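Local coordinates for protein beta-xylanase (Roseburia intestinalis L1-82, PDB 6SGF) that binds xylan with low affinity through the CBM86 module described here, part of a longer enzyme that probably hydrolyses the beta-1,4-xylosidic linkages of xylans, at residues Gln40-Leu45 against Ala103-Gly108; Ile49-Val54 against Ile96-Asp101; Ala62-Pro67 against Ala119-Val124. One frame throughout, in Å; residues are numbered along the deposited sequence.

Contact 1: residues Gln40-Leu45 against Ala103-Gly108; sequences QVKWTL and AIDAVG. With XYP (beta-D-xylopyranose), chain H.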
loop_
_atom_site.group_PDB
_atom_site.type_symbol
_atom_site.label_atom_id
_atom_site.label_comp_id
_atom_site.label_asym_id
_atom_site.label_seq_id
_atom_site.Cartn_x
_atom_site.Cartn_y
_atom_site.Cartn_z
ATOM N N GLN B 40 -2.995 -20.470 -7.828
ATOM C CA GLN B 40 -2.045 -19.462 -7.387
ATOM C C GLN B 40 -1.935 -18.336 -8.416
ATOM O O GLN B 40 -2.393 -18.444 -9.569
ATOM C CB GLN B 40 -0.672 -20.076 -7.142
ATOM C CG GLN B 40 -0.045 -20.545 -8.423
ATOM C CD GLN B 40 1.245 -21.298 -8.186
ATOM O OE1 GLN B 40 2.214 -20.761 -7.640
ATOM N NE2 GLN B 40 1.260 -22.547 -8.589
ATOM N N VAL B 41 -1.296 -17.246 -7.972
ATOM C CA VAL B 41 -0.983 -16.099 -8.819
ATOM C C VAL B 41 0.483 -15.780 -8.629
ATOM O O VAL B 41 1.029 -15.950 -7.532
ATOM C CB VAL B 41 -1.841 -14.864 -8.480
ATOM C CG1 VAL B 41 -1.518 -13.696 -9.418
ATOM C CG2 VAL B 41 -3.289 -15.201 -8.563
ATOM N N LYS B 42 1.131 -15.360 -9.702
ATOM C CA LYS B 42 2.515 -14.923 -9.677
ATOM C C LYS B 42 2.563 -13.505 -10.227
ATOM O O LYS B 42 2.011 -13.252 -11.293
ATOM C CB LYS B 42 3.404 -15.843 -10.510
ATOM C CG LYS B 42 4.817 -15.311 -10.667
ATOM C CD LYS B 42 5.660 -16.243 -11.568
ATOM C CE LYS B 42 7.060 -15.740 -11.729
ATOM N NZ LYS B 42 7.902 -16.632 -12.597
ATOM N N TRP B 43 3.182 -12.579 -9.485
ATOM C CA TRP B 43 3.319 -11.198 -9.920
ATOM C C TRP B 43 4.786 -10.832 -10.149
ATOM O O TRP B 43 5.644 -11.133 -9.314
ATOM C CB TRP B 43 2.769 -10.217 -8.893
ATOM C CG TRP B 43 1.329 -10.223 -8.585
ATOM C CD1 TRP B 43 0.362 -9.441 -9.149
ATOM C CD2 TRP B 43 0.693 -10.992 -7.573
ATOM N NE1 TRP B 43 -0.863 -9.708 -8.559
ATOM C CE2 TRP B 43 -0.678 -10.648 -7.582
ATOM C CE3 TRP B 43 1.144 -11.961 -6.664
ATOM C CZ2 TRP B 43 -1.585 -11.214 -6.712
ATOM C CZ3 TRP B 43 0.238 -12.531 -5.808
ATOM C CH2 TRP B 43 -1.112 -12.154 -5.826
ATOM N N THR B 44 5.047 -10.087 -11.223
ATOM C CA THR B 44 6.366 -9.553 -11.498
ATOM C C THR B 44 6.584 -8.245 -10.748
ATOM O O THR B 44 5.671 -7.422 -10.617
ATOM C CB THR B 44 6.544 -9.304 -13.006
ATOM O OG1 THR B 44 6.191 -10.487 -13.746
ATOM C CG2 THR B 44 8.017 -8.929 -13.299
ATOM N N LEU B 45 7.800 -8.063 -10.256
ATOM C CA LEU B 45 8.150 -6.819 -9.585
ATOM C C LEU B 45 8.507 -5.758 -10.626
ATOM O O LEU B 45 9.010 -6.085 -11.699
ATOM C CB LEU B 45 9.318 -7.045 -8.644
ATOM C CG LEU B 45 9.121 -8.033 -7.483
ATOM C CD1 LEU B 45 10.407 -7.967 -6.657
ATOM C CD2 LEU B 45 7.862 -7.685 -6.693
ATOM N N ALA B 103 18.457 -12.779 -8.320
ATOM C CA ALA B 103 17.611 -11.623 -8.068
ATOM C C ALA B 103 16.169 -12.063 -7.850
ATOM O O ALA B 103 15.709 -13.040 -8.454
ATOM C CB ALA B 103 17.670 -10.632 -9.224
ATOM N N ILE B 104 15.470 -11.357 -6.968
ATOM C CA ILE B 104 14.041 -11.583 -6.792
ATOM C C ILE B 104 13.352 -10.929 -7.971
ATOM O O ILE B 104 13.437 -9.712 -8.139
ATOM C CB ILE B 104 13.523 -11.002 -5.469
ATOM C CG1 ILE B 104 14.261 -11.622 -4.291
ATOM C CG2 ILE B 104 11.982 -11.198 -5.390
ATOM C CD1 ILE B 104 14.053 -10.876 -2.987
ATOM N N ASP B 105 12.648 -11.723 -8.771
ATOM C CA ASP B 105 11.945 -11.201 -9.931
ATOM C C ASP B 105 10.432 -11.221 -9.760
ATOM O O ASP B 105 9.727 -10.538 -10.515
ATOM C CB ASP B 105 12.304 -12.006 -11.194
ATOM C CG ASP B 105 11.964 -13.504 -11.075
ATOM O OD1 ASP B 105 12.165 -14.098 -9.996
ATOM O OD2 ASP B 105 11.517 -14.104 -12.073
ATOM N N ALA B 106 9.914 -11.954 -8.779
ATOM C CA ALA B 106 8.471 -12.123 -8.655
ATOM C C ALA B 106 8.125 -12.610 -7.253
ATOM O O ALA B 106 8.985 -13.086 -6.511
ATOM C CB ALA B 106 7.928 -13.112 -9.692
ATOM N N VAL B 107 6.831 -12.494 -6.918
ATOM C CA VAL B 107 6.245 -13.056 -5.703
ATOM C C VAL B 107 4.936 -13.747 -6.072
ATOM O O VAL B 107 4.404 -13.577 -7.170
ATOM C CB VAL B 107 6.004 -11.981 -4.624
ATOM C CG1 VAL B 107 7.349 -11.345 -4.219
ATOM C CG2 VAL B 107 5.006 -10.954 -5.098
ATOM N N GLY B 108 4.433 -14.574 -5.154
ATOM C CA GLY B 108 3.216 -15.304 -5.425
ATOM C C GLY B 108 2.426 -15.630 -4.168
ATOM O O GLY B 108 2.953 -15.608 -3.046
HETATM C C1 XYP H . 2.442 -26.503 -7.947
HETATM C C2 XYP H . 2.904 -25.339 -7.067
HETATM C C3 XYP H . 3.725 -25.861 -5.940
HETATM C C4 XYP H . 3.064 -27.020 -5.230
HETATM C C5 XYP H . 2.625 -28.146 -6.177
HETATM O O2 XYP H . 3.574 -24.387 -7.896
HETATM O O3 XYP H . 3.925 -24.768 -4.997
HETATM O O4 XYP H . 4.023 -27.518 -4.283
HETATM O O5 XYP H . 1.717 -27.535 -7.150
HETATM O O HOH W 1 10.690 -16.508 -11.717
#
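Strands 40-45 and 103-108 run antiparallel, 146° between their directions, with Trp-43 and Val-107 as a hydrogen-bonded pair flanked by the non-hydrogen-bonded pairs Lys-42/Gly-108 and Thr-44/Ala-106. Trp-43 and Val-107 exchange two backbone bonds, and Leu-45 N adds a third to Asp-105 O. On the face that carries Lys-42 and Ala-106, the lysine chain is fully extended, its CG anti to the backbone N (chi1 172°), and passes over the alanine methyl. The packing is tight there, with Lys-42 CE 3.4 Å from Ala-106 CB. Beyond it NZ stands 4.4 Å from Asp-105 OD2, too far for a salt bridge. A water fills in, accepting from Lys-42 NZ and donating to Asp-105 OD2 at 2.6 Å. Tyr-73 gives the same ammonium a cation-pi partner. The other face is apolar. Trp-43 turns its six-membered edge to the neighbouring strand, CE3 lying 4.3 Å from Val-107 CG2 and CZ3 close to the CA of Gly-108, while CG1 of Val-41 sits over one face of the indole. Leu-45 CD1 meets Ile-104 CG2 at 3.8 Å, the two chains crossing obliquely. At the start of its strand, Gln-40 belongs to the glycan pocket: NE2 donates to O2 of a xylopyranose at 3.0 Å, nearly straight at 169°. Its OE1 accepts from Lys-71, which also bonds the sugar, and this second tie would hold the amide in the orientation that offers N-H to the xylose.

Contact 2: residues Ile49-Val54 against Ile96-Asp101; sequences IEMSQV and INPSGD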
loop_
_atom_site.group_PDB
_atom_site.type_symbol
_atom_site.label_atom_id
_atom_site.label_comp_id
_atom_site.label_asym_id
_atom_site.label_seq_id
_atom_site.Cartn_x
_atom_site.Cartn_y
_atom_site.Cartn_z
ATOM N N ILE B 49 15.324 -7.068 -7.463
ATOM C CA ILE B 49 16.075 -6.760 -6.262
ATOM C C ILE B 49 16.966 -7.966 -6.038
ATOM O O ILE B 49 16.497 -9.105 -6.134
ATOM C CB ILE B 49 15.132 -6.549 -5.063
ATOM C CG1 ILE B 49 14.080 -5.486 -5.412
ATOM C CG2 ILE B 49 15.896 -6.220 -3.835
ATOM C CD1 ILE B 49 12.819 -5.518 -4.542
ATOM N N GLU B 50 18.250 -7.722 -5.825
ATOM C CA GLU B 50 19.176 -8.812 -5.586
ATOM C C GLU B 50 18.796 -9.535 -4.315
ATOM O O GLU B 50 18.623 -8.936 -3.249
ATOM C CB GLU B 50 20.606 -8.293 -5.469
ATOM C CG GLU B 50 21.185 -7.707 -6.747
ATOM C CD GLU B 50 21.171 -8.686 -7.884
ATOM O OE1 GLU B 50 21.450 -9.881 -7.631
ATOM O OE2 GLU B 50 20.862 -8.265 -9.019
ATOM N N MET B 51 18.758 -10.846 -4.415
ATOM C CA MET B 51 18.415 -11.621 -3.247
ATOM C C MET B 51 19.368 -11.359 -2.081
ATOM O O MET B 51 18.905 -11.299 -0.941
ATOM C CB MET B 51 18.438 -13.109 -3.575
ATOM C CG MET B 51 18.419 -13.992 -2.326
ATOM S SD MET B 51 16.683 -14.020 -1.868
ATOM C CE MET B 51 16.109 -15.298 -2.953
ATOM N N SER B 52 20.687 -11.267 -2.312
ATOM C CA SER B 52 21.572 -11.154 -1.146
ATOM C C SER B 52 21.335 -9.868 -0.368
ATOM O O SER B 52 21.865 -9.731 0.744
ATOM C CB SER B 52 23.065 -11.188 -1.465
ATOM O OG SER B 52 23.602 -9.849 -1.571
ATOM N N GLN B 53 20.630 -8.875 -0.954
ATOM C CA GLN B 53 20.404 -7.603 -0.265
ATOM C C GLN B 53 19.158 -7.597 0.620
ATOM O O GLN B 53 18.934 -6.620 1.337
ATOM C CB GLN B 53 20.209 -6.399 -1.219
ATOM C CG GLN B 53 21.216 -6.138 -2.317
ATOM C CD GLN B 53 20.699 -5.054 -3.291
ATOM O OE1 GLN B 53 21.314 -4.002 -3.460
ATOM N NE2 GLN B 53 19.550 -5.321 -3.921
ATOM N N VAL B 54 18.316 -8.626 0.573
ATOM C CA VAL B 54 16.988 -8.553 1.179
ATOM C C VAL B 54 16.979 -9.281 2.513
ATOM O O VAL B 54 17.356 -10.459 2.594
ATOM C CB VAL B 54 15.921 -9.140 0.236
ATOM C CG1 VAL B 54 14.565 -9.152 0.914
ATOM C CG2 VAL B 54 15.859 -8.341 -1.049
ATOM N N ILE B 96 8.372 -13.306 5.138
ATOM C CA ILE B 96 9.276 -14.369 4.716
ATOM C C ILE B 96 10.684 -13.790 4.744
ATOM O O ILE B 96 10.918 -12.702 4.208
ATOM C CB ILE B 96 8.943 -14.884 3.307
ATOM C CG1 ILE B 96 7.616 -15.636 3.298
ATOM C CG2 ILE B 96 10.054 -15.812 2.805
ATOM C CD1 ILE B 96 7.167 -15.956 1.884
ATOM N N ASN B 97 11.632 -14.526 5.319
ATOM C CA ASN B 97 13.019 -14.088 5.255
ATOM C C ASN B 97 13.728 -14.928 4.192
ATOM O O ASN B 97 14.109 -16.072 4.473
ATOM C CB ASN B 97 13.684 -14.249 6.618
ATOM C CG ASN B 97 12.951 -13.466 7.713
ATOM O OD1 ASN B 97 12.193 -14.017 8.515
ATOM N ND2 ASN B 97 13.145 -12.166 7.706
ATOM N N PRO B 98 13.900 -14.428 2.974
ATOM C CA PRO B 98 14.358 -15.269 1.861
ATOM C C PRO B 98 15.869 -15.449 1.836
ATOM O O PRO B 98 16.625 -14.679 2.412
ATOM C CB PRO B 98 13.916 -14.458 0.635
ATOM C CG PRO B 98 14.169 -13.054 1.089
ATOM C CD PRO B 98 13.750 -13.016 2.546
ATOM N N SER B 99 16.303 -16.486 1.128
ATOM C CA SER B 99 17.729 -16.760 1.007
ATOM C C SER B 99 17.976 -17.417 -0.341
ATOM O O SER B 99 17.100 -18.078 -0.898
ATOM C CB SER B 99 18.278 -17.640 2.150
ATOM O OG SER B 99 17.511 -18.812 2.391
ATOM N N GLY B 100 19.197 -17.250 -0.841
ATOM C CA GLY B 100 19.678 -17.931 -2.023
ATOM C C GLY B 100 20.346 -16.968 -2.990
ATOM O O GLY B 100 20.730 -15.854 -2.629
ATOM N N ASP B 101 20.478 -17.385 -4.242
ATOM C CA ASP B 101 21.248 -16.625 -5.215
ATOM C C ASP B 101 20.350 -15.845 -6.165
ATOM O O ASP B 101 19.140 -16.056 -6.248
ATOM C CB ASP B 101 22.172 -17.563 -5.995
ATOM C CG ASP B 101 23.366 -18.018 -5.162
ATOM O OD1 ASP B 101 23.738 -17.281 -4.220
ATOM O OD2 ASP B 101 23.934 -19.103 -5.440
HETATM O O HOH W 2 18.952 -12.958 1.348
#
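Met-51, the first residue of its segment to touch the loop opposite, follows the end of strand 40-50, where its backbone pairs with Gly-102. With CG anti to the backbone N (chi1 166°), the side chain is directed at the loop backbone, CG 3.0 Å from Gly-100 O, a tight approach for a carbon and an oxygen. The chain then bends twice. SD lies 3.8 Å from Pro-98 CB, and CE ends 3.6 Å from Ser-99 O. Gly-100, alongside, has unusual backbone angles (phi 132°, psi -161°); a side chain here would collide with the carbonyl oxygen of Ser-99, a strain that glycine avoids. An alanine in place of Met-51 would probably open a gap beside Pro-98 and Gly-100, because CG, SD and CE make nearly all of this residue's closest contacts. A water lies 2.8 Å from Met-51 O and 3.1 Å from Pro-98 O, bridging the two backbones, though the two bonds need not both be made at once. From Met-51 to Gln-53 the chain makes a 3-10 turn, with Gln-53 N bonded to Glu-50 O and Val-54 N to Met-51 O at 3.1 Å. This is how the module's beta-sandwich passes from one sheet to the other: strand 40-50 belongs to the five-stranded sheet and strand 54-62 to the opposing one, while the loop 97-102 makes the return journey nearby. At Val-54 the side chain again faces the loop, and CG1 meets Pro-98 CG at 3.9 Å, valine and proline crossing at about a right angle.

Contact 3: residues Ala62-Pro67 against Ala119-Val124; sequences ADQKVP and ATVSLV. With CD (cadmium ion), chain N.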
loop_
_atom_site.group_PDB
_atom_site.type_symbol
_atom_site.label_atom_id
_atom_site.label_comp_id
_atom_site.label_asym_id
_atom_site.label_seq_id
_atom_site.Cartn_x
_atom_site.Cartn_y
_atom_site.Cartn_z
ATOM N N ALA B 62 -5.766 -8.579 3.024
ATOM C CA ALA B 62 -7.026 -8.147 3.620
ATOM C C ALA B 62 -8.110 -9.135 3.207
ATOM O O ALA B 62 -7.994 -9.812 2.195
ATOM C CB ALA B 62 -7.371 -6.707 3.201
ATOM N N ASP B 63 -9.158 -9.218 4.022
ATOM C CA ASP B 63 -10.313 -10.078 3.749
ATOM C C ASP B 63 -9.896 -11.522 3.468
ATOM O O ASP B 63 -10.431 -12.193 2.579
ATOM C CB ASP B 63 -11.149 -9.516 2.611
ATOM C CG ASP B 63 -12.040 -8.391 3.074
ATOM O OD1 ASP B 63 -12.519 -8.466 4.224
ATOM O OD2 ASP B 63 -12.222 -7.464 2.285
ATOM N N GLN B 64 -8.943 -12.012 4.252
ATOM C CA GLN B 64 -8.432 -13.367 4.075
ATOM C C GLN B 64 -9.456 -14.373 4.589
ATOM O O GLN B 64 -9.814 -14.362 5.770
ATOM C CB GLN B 64 -7.105 -13.542 4.813
ATOM C CG GLN B 64 -6.450 -14.917 4.577
ATOM C CD GLN B 64 -5.134 -15.096 5.333
ATOM O OE1 GLN B 64 -4.628 -14.187 5.961
ATOM N NE2 GLN B 64 -4.606 -16.286 5.285
ATOM N N LYS B 65 -9.913 -15.253 3.700
ATOM C CA LYS B 65 -10.928 -16.240 4.030
ATOM C C LYS B 65 -10.437 -17.663 3.847
ATOM O O LYS B 65 -11.261 -18.584 3.835
ATOM C CB LYS B 65 -12.193 -16.036 3.203
ATOM C CG LYS B 65 -12.761 -14.645 3.289
ATOM C CD LYS B 65 -13.555 -14.376 4.502
ATOM C CE LYS B 65 -14.262 -13.011 4.347
ATOM N NZ LYS B 65 -13.369 -11.870 4.746
ATOM N N VAL B 66 -9.130 -17.863 3.688
ATOM C CA VAL B 66 -8.536 -19.191 3.512
ATOM C C VAL B 66 -7.071 -19.101 3.930
ATOM O O VAL B 66 -6.450 -18.038 3.733
ATOM C CB VAL B 66 -8.701 -19.666 2.057
ATOM C CG1 VAL B 66 -8.004 -18.673 1.101
ATOM C CG2 VAL B 66 -8.152 -21.088 1.874
ATOM N N PRO B 67 -6.465 -20.145 4.516
ATOM C CA PRO B 67 -5.009 -20.092 4.751
ATOM C C PRO B 67 -4.257 -19.954 3.434
ATOM O O PRO B 67 -4.677 -20.494 2.410
ATOM C CB PRO B 67 -4.699 -21.427 5.439
ATOM C CG PRO B 67 -6.043 -21.884 6.017
ATOM C CD PRO B 67 -7.060 -21.390 5.049
ATOM N N ALA B 119 -12.986 -19.545 -1.045
ATOM C CA ALA B 119 -11.571 -19.330 -0.749
ATOM C C ALA B 119 -11.127 -18.062 -1.467
ATOM O O ALA B 119 -10.912 -18.075 -2.678
ATOM C CB ALA B 119 -10.754 -20.529 -1.209
ATOM N N THR B 120 -11.033 -16.961 -0.725
ATOM C CA THR B 120 -10.711 -15.665 -1.302
ATOM C C THR B 120 -9.762 -14.930 -0.361
ATOM O O THR B 120 -9.720 -15.192 0.847
ATOM C CB THR B 120 -11.985 -14.822 -1.571
ATOM O OG1 THR B 120 -12.668 -14.560 -0.349
ATOM C CG2 THR B 120 -12.962 -15.538 -2.493
ATOM N N VAL B 121 -9.008 -13.992 -0.934
ATOM C CA VAL B 121 -8.115 -13.118 -0.175
ATOM C C VAL B 121 -7.791 -11.933 -1.078
ATOM O O VAL B 121 -7.902 -12.017 -2.302
ATOM C CB VAL B 121 -6.828 -13.854 0.287
ATOM C CG1 VAL B 121 -5.950 -14.261 -0.923
ATOM C CG2 VAL B 121 -6.041 -12.978 1.241
ATOM N N SER B 122 -7.418 -10.810 -0.473
ATOM C CA SER B 122 -6.945 -9.641 -1.209
ATOM C C SER B 122 -5.498 -9.336 -0.868
ATOM O O SER B 122 -5.114 -9.364 0.306
ATOM C CB SER B 122 -7.797 -8.424 -0.885
ATOM O OG SER B 122 -9.126 -8.677 -1.237
ATOM N N LEU B 123 -4.698 -9.019 -1.887
ATOM C CA LEU B 123 -3.328 -8.575 -1.672
ATOM C C LEU B 123 -3.309 -7.058 -1.681
ATOM O O LEU B 123 -3.741 -6.445 -2.659
ATOM C CB LEU B 123 -2.376 -9.130 -2.737
ATOM C CG LEU B 123 -0.945 -8.590 -2.649
ATOM C CD1 LEU B 123 -0.195 -9.077 -1.437
ATOM C CD2 LEU B 123 -0.147 -8.897 -3.891
ATOM N N VAL B 124 -2.762 -6.469 -0.616
ATOM C CA VAL B 124 -2.651 -5.024 -0.435
ATOM C C VAL B 124 -1.304 -4.505 -0.890
ATOM O O VAL B 124 -1.216 -3.517 -1.625
ATOM C CB VAL B 124 -2.895 -4.674 1.056
ATOM C CG1 VAL B 124 -2.671 -3.181 1.324
ATOM C CG2 VAL B 124 -4.269 -5.177 1.496
HETATM CD CD CD N . -13.770 -6.935 5.525
HETATM O O HOH W 3 -11.994 -12.140 0.542
HETATM O O HOH W 4 -10.185 -6.652 0.479
HETATM O O HOH W 5 -12.461 -6.864 6.572
#
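Asp-63 OD1, beside the strand at Ser-122, is gripped twice: it binds a cadmium ion at 2.4 Å and forms a salt bridge with Lys-65 NZ at 3.5 Å. Asp-27 of the second subunit binds the same cadmium, so the metal links the two copies of the protein, and the neighbouring positive charges probably favour an ionised carboxylate. The other oxygen, OD2, reaches the strand through a water that donates to it and also lies 2.9 Å from Ser-122 OG. A second water plays a similar part nearby, donating to Asp-63 O and standing 2.7 Å from Thr-120 OG1. Both waters lie where the chain turns away from strict pairing. Ala-62 exchanges two backbone bonds with Ser-122, Asp-63 adopts a left-handed conformation (phi 53°, psi 42°), and direct bonding resumes only at Lys-65 N, which donates to Thr-120 O at 2.9 Å. The first methylenes of Lys-65 lean over Thr-120, CG 3.6 Å from its OG1. Gln-64 lies side by side with Val-121, its CB 3.8 Å from Val-121 CG2, and its extended chain carries the amide onward to Val-66 O, which accepts from NE2, and to Tyr-94, whose hydroxyl meets OE1. Apolar contacts close both ends: Val-66 CB meets Ala-119 CB, and Ala-62 CB meets Val-124 CG2 at 3.9 Å. The contact thus lies where strand 54-62 gives way to the loop leading to strand 68-73 of the other sheet, along one side of strand 119-130, whose backbone pairs with strand 29-34 on its other side.

In the fold
Contact 1 lies nearest the centre of the chain, a strand pair in the five-stranded sheet, with an apolar inner face and a polar outer one that reaches the sugar. Contact 2 continues from it along strand 40-50, Ile-104 CD1 packing on Val-54 CG2 at 3.7 Å, but at the partly buried end of the sandwich it relies on packing and water in place of direct strand bonds. Contact 3 belongs to the opposing sheet, buried yet bordered by a metal shared between subunits; it meets contact 1 through Trp-43 and Leu-123, while contact 2 lies across the chain's centre, about 25 Å away between centres.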